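Local atomic coordinates of ABC-type branched-chain amino acid transport systems periplasmic component-like protein (Thermomonospora curvata, PDB entry 4N03), a protein that probably serves as the substrate-binding component of an ABC transporter, a leucine-binding-protein relative that holds a fatty acid, here palmitic acid. Residues 57-60 / 61-64; 89-92 / 93-97; 163-166 / 167-171. All coordinates share one frame; numbering follows the deposited sequence.

Contact 1: 57-60 / 61-64; sequences QQLY and YEEV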
# COMPACT_ATOMS: atom_id res chain seq x y z
N GLN A 57 -12.93 -3.14 -1.67
CA GLN A 57 -13.37 -2.39 -2.86
C GLN A 57 -14.78 -2.87 -3.27
O GLN A 57 -15.62 -2.03 -3.56
CB GLN A 57 -12.40 -2.59 -4.03
CG GLN A 57 -11.04 -1.91 -3.83
CD GLN A 57 -10.60 -1.08 -4.98
OE1 GLN A 57 -11.11 -1.16 -6.09
NE2 GLN A 57 -9.57 -0.26 -4.74
N GLN A 58 -14.99 -4.17 -3.32
CA GLN A 58 -16.31 -4.69 -3.72
C GLN A 58 -17.40 -4.20 -2.70
O GLN A 58 -18.53 -3.87 -3.11
CB GLN A 58 -16.30 -6.24 -3.97
CG GLN A 58 -15.35 -6.86 -5.04
CD GLN A 58 -15.68 -6.69 -6.56
OE1 GLN A 58 -16.80 -6.37 -6.95
NE2 GLN A 58 -14.68 -6.92 -7.42
N LEU A 59 -17.08 -4.14 -1.43
CA LEU A 59 -18.01 -3.62 -0.44
C LEU A 59 -18.40 -2.19 -0.76
O LEU A 59 -19.61 -1.84 -0.77
CB LEU A 59 -17.37 -3.69 0.95
CG LEU A 59 -18.24 -3.11 2.07
CD1 LEU A 59 -19.54 -3.81 2.32
CD2 LEU A 59 -17.41 -3.04 3.35
N TYR A 60 -17.41 -1.35 -1.03
CA TYR A 60 -17.67 0.04 -1.37
C TYR A 60 -18.58 0.13 -2.63
O TYR A 60 -19.56 0.86 -2.66
CB TYR A 60 -16.33 0.80 -1.60
CG TYR A 60 -16.47 2.30 -1.49
CD1 TYR A 60 -17.03 3.06 -2.53
CD2 TYR A 60 -16.07 2.97 -0.36
CE1 TYR A 60 -17.20 4.44 -2.38
CE2 TYR A 60 -16.24 4.32 -0.20
CZ TYR A 60 -16.78 5.06 -1.23
OH TYR A 60 -16.96 6.40 -1.05
N TYR A 61 -18.22 -0.60 -3.69
CA TYR A 61 -18.96 -0.50 -4.94
C TYR A 61 -20.38 -1.03 -4.74
O TYR A 61 -21.30 -0.47 -5.32
CB TYR A 61 -18.27 -1.25 -6.08
CG TYR A 61 -16.86 -0.77 -6.37
CD1 TYR A 61 -16.53 0.58 -6.30
CD2 TYR A 61 -15.86 -1.66 -6.63
CE1 TYR A 61 -15.24 1.02 -6.51
CE2 TYR A 61 -14.54 -1.21 -6.87
CZ TYR A 61 -14.24 0.13 -6.78
OH TYR A 61 -12.97 0.62 -6.94
N GLU A 62 -20.57 -2.09 -3.96
CA GLU A 62 -21.93 -2.56 -3.64
C GLU A 62 -22.72 -1.45 -2.94
O GLU A 62 -23.93 -1.27 -3.24
CB GLU A 62 -21.86 -3.82 -2.78
CG GLU A 62 -23.19 -4.26 -2.16
CD GLU A 62 -23.01 -5.39 -1.15
OE1 GLU A 62 -22.99 -6.56 -1.58
OE2 GLU A 62 -22.88 -5.09 0.08
N GLU A 63 -22.18 -0.80 -1.93
CA GLU A 63 -22.86 0.30 -1.25
C GLU A 63 -23.25 1.42 -2.23
O GLU A 63 -24.37 1.94 -2.17
CB GLU A 63 -21.98 0.88 -0.14
CG GLU A 63 -21.79 -0.10 1.00
CD GLU A 63 -20.70 0.29 1.99
OE1 GLU A 63 -19.86 1.20 1.71
OE2 GLU A 63 -20.66 -0.37 3.08
N VAL A 64 -22.34 1.76 -3.14
CA VAL A 64 -22.63 2.74 -4.16
C VAL A 64 -23.74 2.28 -5.10
O VAL A 64 -24.69 3.08 -5.40
CB VAL A 64 -21.35 3.07 -4.99
CG1 VAL A 64 -21.72 3.88 -6.21
CG2 VAL A 64 -20.35 3.83 -4.14

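Contact 2: 89-92 / 93-97; sequences AVSI and YTELN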
# COMPACT_ATOMS: atom_id res chain seq x y z
N ALA A 89 0.99 -9.94 -14.54
CA ALA A 89 0.34 -8.63 -14.46
C ALA A 89 0.22 -7.97 -15.83
O ALA A 89 -0.76 -7.34 -16.16
CB ALA A 89 1.08 -7.72 -13.51
N VAL A 90 1.29 -8.04 -16.62
CA VAL A 90 1.26 -7.53 -17.99
C VAL A 90 0.21 -8.19 -18.88
O VAL A 90 -0.53 -7.53 -19.62
CB VAL A 90 2.60 -7.63 -18.66
CG1 VAL A 90 2.55 -7.25 -20.13
CG2 VAL A 90 3.63 -6.73 -17.97
N SER A 91 0.21 -9.49 -18.87
CA SER A 91 -0.79 -10.27 -19.57
C SER A 91 -2.21 -9.86 -19.14
O SER A 91 -3.09 -9.65 -19.97
CB SER A 91 -0.55 -11.76 -19.30
OG SER A 91 -1.46 -12.55 -20.03
N ILE A 92 -2.42 -9.72 -17.82
CA ILE A 92 -3.71 -9.29 -17.29
C ILE A 92 -4.04 -7.89 -17.77
O ILE A 92 -5.12 -7.63 -18.22
CB ILE A 92 -3.74 -9.34 -15.76
CG1 ILE A 92 -3.88 -10.81 -15.34
CG2 ILE A 92 -4.88 -8.49 -15.19
CD1 ILE A 92 -3.52 -11.12 -13.90
N TYR A 93 -3.05 -6.98 -17.72
CA TYR A 93 -3.30 -5.63 -18.17
C TYR A 93 -3.81 -5.66 -19.61
O TYR A 93 -4.77 -4.98 -19.96
CB TYR A 93 -2.04 -4.76 -18.03
CG TYR A 93 -2.28 -3.33 -18.45
CD1 TYR A 93 -2.12 -2.95 -19.77
CD2 TYR A 93 -2.79 -2.41 -17.56
CE1 TYR A 93 -2.43 -1.65 -20.17
CE2 TYR A 93 -3.08 -1.11 -17.96
CZ TYR A 93 -2.89 -0.74 -19.27
OH TYR A 93 -3.22 0.53 -19.65
N THR A 94 -3.18 -6.44 -20.46
CA THR A 94 -3.57 -6.41 -21.88
C THR A 94 -4.95 -7.05 -22.07
O THR A 94 -5.63 -6.72 -23.04
CB THR A 94 -2.55 -7.10 -22.74
OG1 THR A 94 -2.49 -8.44 -22.38
CG2 THR A 94 -1.19 -6.55 -22.58
N GLU A 95 -5.37 -7.92 -21.16
CA GLU A 95 -6.73 -8.50 -21.19
C GLU A 95 -7.81 -7.55 -20.70
O GLU A 95 -9.01 -7.74 -20.98
CB GLU A 95 -6.79 -9.71 -20.28
CG GLU A 95 -5.99 -10.92 -20.66
CD GLU A 95 -6.22 -12.03 -19.64
OE1 GLU A 95 -5.46 -12.14 -18.63
OE2 GLU A 95 -7.23 -12.75 -19.80
N LEU A 96 -7.41 -6.56 -19.91
CA LEU A 96 -8.38 -5.65 -19.34
C LEU A 96 -8.42 -4.33 -20.06
O LEU A 96 -9.43 -3.66 -19.97
CB LEU A 96 -8.02 -5.33 -17.89
CG LEU A 96 -8.11 -6.45 -16.88
CD1 LEU A 96 -7.56 -5.93 -15.56
CD2 LEU A 96 -9.55 -6.89 -16.75
N ASN A 97 -7.32 -3.89 -20.70
CA ASN A 97 -7.15 -2.45 -20.93
C ASN A 97 -8.14 -1.85 -21.90
O ASN A 97 -8.41 -0.67 -21.85
CB ASN A 97 -5.71 -2.07 -21.30
CG ASN A 97 -5.26 -2.60 -22.65
OD1 ASN A 97 -5.65 -3.69 -23.05
ND2 ASN A 97 -4.40 -1.85 -23.34
O HOH W 1 -3.09 -13.64 -18.36

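Contact 3: 163-166 / 167-171; sequences KLIK and KGDKL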
# COMPACT_ATOMS: atom_id res chain seq x y z
N LYS A 163 15.46 6.02 21.20
CA LYS A 163 16.69 5.49 21.78
C LYS A 163 16.86 3.98 21.54
O LYS A 163 17.59 3.30 22.26
CB LYS A 163 16.83 5.90 23.24
CG LYS A 163 16.79 7.41 23.41
CD LYS A 163 17.04 7.85 24.84
CE LYS A 163 18.50 7.75 25.27
NZ LYS A 163 18.72 8.37 26.60
N LEU A 164 16.18 3.47 20.51
CA LEU A 164 16.34 2.10 20.10
C LEU A 164 17.61 1.92 19.27
O LEU A 164 18.12 0.82 19.15
CB LEU A 164 15.11 1.63 19.33
CG LEU A 164 13.81 1.53 20.16
CD1 LEU A 164 12.64 1.18 19.26
CD2 LEU A 164 13.94 0.52 21.26
N ILE A 165 18.09 3.03 18.70
CA ILE A 165 19.39 3.12 18.06
C ILE A 165 20.02 4.44 18.49
O ILE A 165 19.34 5.32 18.99
CB ILE A 165 19.32 3.01 16.53
CG1 ILE A 165 18.48 4.12 15.97
CG2 ILE A 165 18.79 1.65 16.12
CD1 ILE A 165 18.40 4.15 14.45
N LYS A 166 21.31 4.54 18.26
CA LYS A 166 22.08 5.76 18.53
C LYS A 166 23.10 5.98 17.43
O LYS A 166 23.38 5.08 16.65
CB LYS A 166 22.76 5.65 19.87
CG LYS A 166 23.84 4.58 19.95
CD LYS A 166 24.41 4.41 21.35
CE LYS A 166 25.49 3.34 21.36
NZ LYS A 166 25.11 1.99 20.83
N LYS A 167 23.62 7.20 17.35
CA LYS A 167 24.63 7.52 16.37
C LYS A 167 25.75 6.50 16.40
O LYS A 167 26.20 6.10 17.46
CB LYS A 167 25.19 8.94 16.58
CG LYS A 167 26.24 9.39 15.58
CD LYS A 167 26.61 10.84 15.81
CE LYS A 167 27.55 11.30 14.71
NZ LYS A 167 27.87 12.74 14.87
N GLY A 168 26.18 6.04 15.23
CA GLY A 168 27.24 5.05 15.11
C GLY A 168 26.75 3.62 14.99
O GLY A 168 27.49 2.74 14.65
N ASP A 169 25.45 3.38 15.24
CA ASP A 169 24.85 2.04 15.15
C ASP A 169 24.70 1.60 13.70
O ASP A 169 24.83 2.38 12.75
CB ASP A 169 23.49 2.00 15.85
CG ASP A 169 23.59 1.92 17.37
OD1 ASP A 169 24.70 1.80 17.92
OD2 ASP A 169 22.48 1.94 17.97
N LYS A 170 24.39 0.33 13.54
CA LYS A 170 24.26 -0.33 12.27
C LYS A 170 22.83 -0.88 12.07
O LYS A 170 22.27 -1.60 12.94
CB LYS A 170 25.23 -1.50 12.17
CG LYS A 170 25.22 -2.23 10.82
CD LYS A 170 26.19 -3.39 10.81
CE LYS A 170 27.64 -3.00 10.89
NZ LYS A 170 28.52 -4.23 10.83
N LEU A 171 22.24 -0.57 10.93
CA LEU A 171 20.96 -1.08 10.52
C LEU A 171 21.17 -2.18 9.52
O LEU A 171 21.91 -2.00 8.57
CB LEU A 171 20.15 0.05 9.83
CG LEU A 171 20.05 1.39 10.56
CD1 LEU A 171 19.28 2.37 9.70
CD2 LEU A 171 19.37 1.20 11.90
O HOH W 2 22.02 1.43 20.57

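Contact 1: 57-60 / 61-64
The hydroxyl of Tyr61 donates a hydrogen bond to the side-chain carbonyl of Gln57 one helical turn earlier, with Tyr61 OH and Gln57 OE1 2.7 Å apart. The two side chains run alongside each other and point the same way, yet the amide plane stands nearly upright on the ring, 86° away from it. The hydroxyl meets OE1 from above the carbonyl plane, 57° out of it. Gln57 also supplies its backbone to the same ring: Gln57 O lies over one face, toward the rim, 3.1 Å from Tyr61 CD2, while accepting the ordinary helix bond from Tyr61 N. Gln57 NE2 makes a hydrogen bond to Pro104 O, so both ends of the amide are held and its flip is fixed. All this happens on helix 47-66, the crossover helix of the beta-alpha-beta unit with strands 33-40 and 74-81, and the Tyr61 ring is buried against Leu36, Ile75 and Ala77 of those strands. Further round the helix, Tyr60 has CG anti to its own nitrogen (chi1 -160°), which sends the ring along toward Val64, and CE1 touches Val64 CG2 at 3.7 Å. Leu59 lies against the carboxylate of Glu63, CD1 to OE2 3.7 Å, while Glu63 OE1 is hydrogen-bonded to the hydroxyl of Tyr315 on helix 309-330, whose ring also meets Tyr60 edge-to-face.

Contact 2: 89-92 / 93-97
Ser91 O takes two donors from the next turn: the hydroxyl of Thr94, with OG1 2.8 Å from Ser91 O, and the backbone of Glu95, whose N is 3.1 Å from Ser91 O. Both come from the same face of the carbonyl plane. Thr94 can do this because OG1 sits between its own N and carbonyl carbon (chi1 64°), folded back over the preceding turn, which leaves CG2 against Val90 O at 3.2 Å. In the conformers modelled here a water may bridge Ser91 OG and Glu95 OE1. Toward the end of helix 86-96 the backbone bonding slackens: Ile92 O receives weak bonds from both Glu95 N and Leu96 N, both strongly bent. On the inner side, Ile92 and Leu96 leave the helix alongside each other, and CG2 of Ile92 meets CD1 of Leu96 at 3.7 Å. That pair faces strand 74-81, Ile92 on Arg80 and Leu96 on Val78. Ala89 and Tyr93 reach strand 103-107 at Phe106 and Ile103, Val90 packs on helix 109-122, and Tyr93 OH makes a hydrogen bond to Asp122 OD2 at the end of that helix.

Contact 3: 163-166 / 167-171
Asp169 turns its side chain back over Lys166, and its CB already lies 3.2 Å from Lys166 O, the carbonyl that also accepts the bond from Asp169 N. CG follows close to the same oxygen, and there the carboxylate divides its work. OD2 takes the backbone N-H of Lys166 at 2.9 Å, met from above the carboxylate plane, 62° out of it, and it rests against Ile165 CA as well. OD1 goes to the ammonium of the same lysine: Lys166 NZ sits 2.9 Å from Asp169 OD1 in a salt bridge that uses the syn lone pair. One residue is thus held at both its backbone and its tip. The lysine reaches that far because its chain runs straight from CG and then bends at the last torsion (chi4 -55°), crossing the aspartate at about a right angle. A water closes the ring, donating to Asp169 OD2 at 2.7 Å and accepting from Lys166 NZ. The ammonium may also ease the nearness of Asp224, whose carboxylate lies close to OD1. Below, Ile165 CD1 meets Leu171 CD2 at 4.0 Å, on the buried side beside Leu197 and Ala225. Lys166 to Asp169 form a type II beta turn with Gly168 in its positive-phi third position, linking the Schellman-capped end of helix 148-161 to strand 170-176, an alpha-to-beta connection of the seven-stranded mixed sheet.

How the contacts relate
Contacts 1 and 2 belong to the part of the fold built on the four-stranded parallel sheet, their centres about 23 Å apart; contact 3 lies on the opposite side of the chain's centre, by the seven-stranded sheet, its centre about 45 Å from either of theirs. Both helical contacts pack on strands 74-81 and 103-107, but from different helices. Contact 1 has no fully exposed residue and places a side-chain hydrogen bond in the interior, whereas contact 2 keeps the Thr94 and Ser91 hydroxyls outside, while Ile92, Leu96 and Tyr93 turn inward. Contact 3, a turn rather than a helix, pairs an exposed lysine with a buried aspartate, with a small apolar pair beneath.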